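Local coordinates for protein serpin-12 (Manduca sexta, PDB 6CJ7) that probably inhibits serine proteases as a serpin and controls the prophenoloxidase activation system in the larval hemolymph, at residues Pro264-Ser276 against Pro349-Ala361. Residues are numbered along the deposited sequence; the frame is centred on the assembly and turned at random.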
loop_
_atom_site.group_PDB
_atom_site.type_symbol
_atom_site.label_atom_id
_atom_site.label_comp_id
_atom_site.label_asym_id
_atom_site.label_seq_id
_atom_site.Cartn_x
_atom_site.Cartn_y
_atom_site.Cartn_z
ATOM N N PRO A 264 -11.152 5.645 -23.199
ATOM C CA PRO A 264 -10.885 6.799 -24.048
ATOM C C PRO A 264 -11.021 8.083 -23.253
ATOM O O PRO A 264 -11.732 8.128 -22.234
ATOM C CB PRO A 264 -11.971 6.694 -25.134
ATOM C CG PRO A 264 -13.110 6.061 -24.421
ATOM C CD PRO A 264 -12.490 5.076 -23.448
ATOM N N PRO A 265 -10.339 9.146 -23.662
ATOM C CA PRO A 265 -10.473 10.413 -22.940
ATOM C C PRO A 265 -11.889 10.957 -23.067
ATOM O O PRO A 265 -12.513 10.872 -24.129
ATOM C CB PRO A 265 -9.453 11.329 -23.632
ATOM C CG PRO A 265 -8.537 10.406 -24.376
ATOM C CD PRO A 265 -9.388 9.245 -24.780
ATOM N N LYS A 266 -12.394 11.506 -21.967
ATOM C CA LYS A 266 -13.695 12.154 -21.921
ATOM C C LYS A 266 -13.541 13.540 -21.314
ATOM O O LYS A 266 -12.679 13.775 -20.465
ATOM C CB LYS A 266 -14.713 11.344 -21.083
ATOM C CG LYS A 266 -15.144 10.010 -21.694
ATOM C CD LYS A 266 -15.801 10.241 -23.058
ATOM C CE LYS A 266 -15.538 9.070 -24.003
ATOM N NZ LYS A 266 -14.807 9.483 -25.234
ATOM N N ASP A 267 -14.411 14.449 -21.731
ATOM C CA ASP A 267 -14.495 15.783 -21.142
ATOM C C ASP A 267 -15.181 15.673 -19.778
ATOM O O ASP A 267 -16.389 15.428 -19.703
ATOM C CB ASP A 267 -15.249 16.681 -22.123
ATOM C CG ASP A 267 -15.522 18.089 -21.594
ATOM O OD1 ASP A 267 -14.998 18.499 -20.542
ATOM O OD2 ASP A 267 -16.273 18.814 -22.283
ATOM N N VAL A 268 -14.403 15.789 -18.697
ATOM C CA VAL A 268 -14.881 15.550 -17.336
ATOM C C VAL A 268 -14.818 16.844 -16.536
ATOM O O VAL A 268 -13.774 17.503 -16.498
ATOM C CB VAL A 268 -14.057 14.457 -16.629
ATOM C CG1 VAL A 268 -14.488 14.320 -15.165
ATOM C CG2 VAL A 268 -14.190 13.130 -17.359
ATOM N N ALA A 269 -15.922 17.180 -15.859
ATOM C CA ALA A 269 -15.935 18.198 -14.813
ATOM C C ALA A 269 -15.731 17.497 -13.475
ATOM O O ALA A 269 -16.623 16.788 -12.997
ATOM C CB ALA A 269 -17.249 18.975 -14.821
ATOM N N LEU A 270 -14.565 17.707 -12.869
ATOM C CA LEU A 270 -14.122 16.942 -11.709
ATOM C C LEU A 270 -14.120 17.807 -10.451
ATOM O O LEU A 270 -13.614 18.933 -10.467
ATOM C CB LEU A 270 -12.719 16.388 -11.979
ATOM C CG LEU A 270 -11.983 15.709 -10.820
ATOM C CD1 LEU A 270 -12.644 14.389 -10.476
ATOM C CD2 LEU A 270 -10.520 15.487 -11.202
ATOM N N GLU A 271 -14.689 17.282 -9.362
ATOM C CA GLU A 271 -14.548 17.851 -8.027
ATOM C C GLU A 271 -14.013 16.749 -7.133
ATOM O O GLU A 271 -14.702 15.747 -6.909
ATOM C CB GLU A 271 -15.874 18.383 -7.491
ATOM C CG GLU A 271 -16.429 19.497 -8.379
ATOM C CD GLU A 271 -17.735 20.092 -7.877
ATOM O OE1 GLU A 271 -18.148 19.814 -6.736
ATOM O OE2 GLU A 271 -18.364 20.847 -8.643
ATOM N N LEU A 272 -12.789 16.933 -6.637
ATOM C CA LEU A 272 -12.072 15.892 -5.889
ATOM C C LEU A 272 -11.598 16.440 -4.546
ATOM O O LEU A 272 -10.794 17.368 -4.524
ATOM C CB LEU A 272 -10.887 15.365 -6.717
ATOM C CG LEU A 272 -10.112 14.209 -6.091
ATOM C CD1 LEU A 272 -10.947 12.941 -6.110
ATOM C CD2 LEU A 272 -8.780 13.987 -6.817
ATOM N N PRO A 273 -12.037 15.890 -3.400
ATOM C CA PRO A 273 -11.547 16.398 -2.114
ATOM C C PRO A 273 -10.052 16.165 -1.963
ATOM O O PRO A 273 -9.526 15.092 -2.270
ATOM C CB PRO A 273 -12.349 15.587 -1.088
ATOM C CG PRO A 273 -13.275 14.733 -1.820
ATOM C CD PRO A 273 -12.926 14.707 -3.264
ATOM N N LYS A 274 -9.367 17.204 -1.482
ATOM C CA LYS A 274 -8.020 17.031 -0.958
ATOM C C LYS A 274 -8.051 16.094 0.233
ATOM O O LYS A 274 -8.947 16.186 1.081
ATOM C CB LYS A 274 -7.430 18.373 -0.482
ATOM C CG LYS A 274 -7.054 19.343 -1.549
ATOM C CD LYS A 274 -5.799 20.104 -1.146
ATOM C CE LYS A 274 -6.105 21.314 -0.294
ATOM N NZ LYS A 274 -4.879 22.143 -0.105
ATOM N N PHE A 275 -7.054 15.212 0.328
ATOM C CA PHE A 275 -6.945 14.384 1.522
ATOM C C PHE A 275 -5.498 13.980 1.747
ATOM O O PHE A 275 -4.669 13.998 0.834
ATOM C CB PHE A 275 -7.855 13.147 1.441
ATOM C CG PHE A 275 -7.499 12.182 0.352
ATOM C CD1 PHE A 275 -6.528 11.202 0.545
ATOM C CD2 PHE A 275 -8.158 12.225 -0.864
ATOM C CE1 PHE A 275 -6.205 10.308 -0.470
ATOM C CE2 PHE A 275 -7.855 11.333 -1.870
ATOM C CZ PHE A 275 -6.872 10.373 -1.687
ATOM N N SER A 276 -5.210 13.629 2.991
ATOM C CA SER A 276 -3.964 12.964 3.350
ATOM C C SER A 276 -4.326 11.866 4.335
ATOM O O SER A 276 -4.914 12.155 5.383
ATOM C CB SER A 276 -2.969 13.958 3.964
ATOM O OG SER A 276 -1.736 13.325 4.262
ATOM N N PRO A 349 -20.204 19.007 -19.841
ATOM C CA PRO A 349 -19.189 17.950 -19.911
ATOM C C PRO A 349 -19.823 16.599 -20.189
ATOM O O PRO A 349 -20.999 16.369 -19.901
ATOM C CB PRO A 349 -18.545 17.991 -18.518
ATOM C CG PRO A 349 -19.606 18.530 -17.632
ATOM C CD PRO A 349 -20.343 19.547 -18.476
ATOM N N SER A 350 -19.025 15.704 -20.773
ATOM C CA SER A 350 -19.489 14.342 -21.003
ATOM C C SER A 350 -19.769 13.628 -19.690
ATOM O O SER A 350 -20.677 12.791 -19.613
ATOM C CB SER A 350 -18.453 13.560 -21.814
ATOM O OG SER A 350 -17.892 14.368 -22.838
ATOM N N LEU A 351 -19.014 13.951 -18.647
ATOM C CA LEU A 351 -19.128 13.275 -17.367
ATOM C C LEU A 351 -18.921 14.289 -16.259
ATOM O O LEU A 351 -17.959 15.062 -16.294
ATOM C CB LEU A 351 -18.095 12.145 -17.251
ATOM C CG LEU A 351 -17.974 11.395 -15.925
ATOM C CD1 LEU A 351 -19.282 10.713 -15.579
ATOM C CD2 LEU A 351 -16.832 10.388 -15.968
ATOM N N TYR A 352 -19.830 14.294 -15.291
ATOM C CA TYR A 352 -19.613 14.960 -14.015
ATOM C C TYR A 352 -19.079 13.938 -13.028
ATOM O O TYR A 352 -19.689 12.883 -12.838
ATOM C CB TYR A 352 -20.908 15.559 -13.468
ATOM C CG TYR A 352 -21.395 16.796 -14.180
ATOM C CD1 TYR A 352 -20.895 18.049 -13.850
ATOM C CD2 TYR A 352 -22.373 16.715 -15.160
ATOM C CE1 TYR A 352 -21.347 19.188 -14.489
ATOM C CE2 TYR A 352 -22.832 17.850 -15.804
ATOM C CZ TYR A 352 -22.313 19.081 -15.464
ATOM O OH TYR A 352 -22.763 20.211 -16.102
ATOM N N PHE A 353 -17.946 14.248 -12.404
ATOM C CA PHE A 353 -17.340 13.368 -11.410
ATOM C C PHE A 353 -17.160 14.178 -10.132
ATOM O O PHE A 353 -16.169 14.894 -9.966
ATOM C CB PHE A 353 -16.012 12.790 -11.898
ATOM C CG PHE A 353 -15.537 11.601 -11.101
ATOM C CD1 PHE A 353 -14.964 11.771 -9.848
ATOM C CD2 PHE A 353 -15.634 10.311 -11.616
ATOM C CE1 PHE A 353 -14.515 10.681 -9.101
ATOM C CE2 PHE A 353 -15.186 9.208 -10.867
ATOM C CZ PHE A 353 -14.626 9.400 -9.612
ATOM N N ARG A 354 -18.119 14.057 -9.221
ATOM C CA ARG A 354 -18.102 14.818 -7.985
ATOM C C ARG A 354 -17.992 13.823 -6.838
ATOM O O ARG A 354 -18.958 13.119 -6.525
ATOM C CB ARG A 354 -19.347 15.692 -7.876
ATOM C CG ARG A 354 -19.701 16.137 -6.472
ATOM C CD ARG A 354 -20.738 17.204 -6.527
ATOM N NE ARG A 354 -21.983 16.734 -7.132
ATOM C CZ ARG A 354 -22.958 17.530 -7.545
ATOM N NH1 ARG A 354 -22.832 18.844 -7.410
ATOM N NH2 ARG A 354 -24.056 17.018 -8.097
ATOM N N ALA A 355 -16.815 13.768 -6.229
ATOM C CA ALA A 355 -16.537 12.798 -5.171
ATOM C C ALA A 355 -16.854 13.392 -3.798
ATOM O O ALA A 355 -15.973 13.590 -2.960
ATOM C CB ALA A 355 -15.087 12.334 -5.258
ATOM N N ASN A 356 -18.140 13.688 -3.592
ATOM C CA ASN A 356 -18.646 14.292 -2.363
ATOM C C ASN A 356 -19.342 13.268 -1.473
ATOM O O ASN A 356 -20.224 13.619 -0.676
ATOM C CB ASN A 356 -19.577 15.462 -2.684
ATOM C CG ASN A 356 -20.825 15.039 -3.445
ATOM O OD1 ASN A 356 -20.999 13.873 -3.797
ATOM N ND2 ASN A 356 -21.705 15.997 -3.701
ATOM N N LYS A 357 -18.966 12.011 -1.641
ATOM C CA LYS A 357 -19.469 10.880 -0.881
ATOM C C LYS A 357 -18.365 9.839 -0.912
ATOM O O LYS A 357 -17.397 9.982 -1.670
ATOM C CB LYS A 357 -20.771 10.338 -1.481
ATOM C CG LYS A 357 -20.637 9.796 -2.884
ATOM C CD LYS A 357 -21.986 9.317 -3.397
ATOM C CE LYS A 357 -21.896 8.854 -4.837
ATOM N NZ LYS A 357 -23.104 8.080 -5.242
ATOM N N PRO A 358 -18.455 8.796 -0.082
ATOM C CA PRO A 358 -17.348 7.831 -0.007
ATOM C C PRO A 358 -16.958 7.229 -1.360
ATOM O O PRO A 358 -17.807 6.926 -2.205
ATOM C CB PRO A 358 -17.894 6.760 0.950
ATOM C CG PRO A 358 -18.734 7.518 1.855
ATOM C CD PRO A 358 -19.433 8.578 1.002
ATOM N N PHE A 359 -15.653 7.045 -1.544
ATOM C CA PHE A 359 -15.105 6.621 -2.826
ATOM C C PHE A 359 -13.830 5.830 -2.596
ATOM O O PHE A 359 -13.287 5.798 -1.490
ATOM C CB PHE A 359 -14.839 7.821 -3.757
ATOM C CG PHE A 359 -13.812 8.793 -3.226
ATOM C CD1 PHE A 359 -14.206 9.862 -2.429
ATOM C CD2 PHE A 359 -12.479 8.675 -3.568
ATOM C CE1 PHE A 359 -13.274 10.772 -1.950
ATOM C CE2 PHE A 359 -11.536 9.570 -3.090
ATOM C CZ PHE A 359 -11.932 10.624 -2.283
ATOM N N LEU A 360 -13.365 5.177 -3.661
ATOM C CA LEU A 360 -12.130 4.404 -3.652
ATOM C C LEU A 360 -11.071 5.144 -4.453
ATOM O O LEU A 360 -11.360 5.677 -5.529
ATOM C CB LEU A 360 -12.329 3.034 -4.293
ATOM C CG LEU A 360 -13.269 2.034 -3.652
ATOM C CD1 LEU A 360 -13.129 0.729 -4.426
ATOM C CD2 LEU A 360 -12.910 1.838 -2.173
ATOM N N ALA A 361 -9.845 5.171 -3.943
ATOM C CA ALA A 361 -8.728 5.727 -4.693
ATOM C C ALA A 361 -7.622 4.690 -4.764
ATOM O O ALA A 361 -7.278 4.071 -3.757
ATOM C CB ALA A 361 -8.212 7.022 -4.051
HETATM O O HOH W 1 -15.899 13.816 -24.162
HETATM O O HOH W 2 -21.040 20.693 -6.559
#
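Strands 265-273 and 351-354 run parallel, 4° and 4.7 Å apart, joined by alternating backbone bonds such as Phe353 N to Ala269 O (2.9 Å) and Glu271 N to Phe353 O. On the buried face branched and aromatic side chains lie side by side: Val268, with CG1 anti to its amide nitrogen (chi1 175°), sets that methyl 3.9 Å from Phe353 CB and CG2 beside Leu351 CB. Cutting Val268 back to an alanine removes both methyls, which would probably leave a gap beside Leu351 and Phe353. Further along, Leu270 CD1 meets Phe353 CD1 at 3.6 Å, and strand 232-239 packs on the same phenylalanine. The other face is more polar. There Ala269 is small enough to sit against Pro349 CG, which lies over one face of the Tyr352 ring, while Glu271 OE1 and Arg354 NH1, 4.8 Å apart, share a water instead of a direct salt bridge. Asp267 turns its carboxylate to Arg207. Past the paired residues, the compact Pro273 ring at the end of its strand touches Phe359 CE1, where strand 359-361 begins, and Phe275 CE2 approaches the edge of the Phe359 ring. This is the parallel pairing of strands 1C and 2C in the serpin fold, where strand 1C follows the reactive-centre loop.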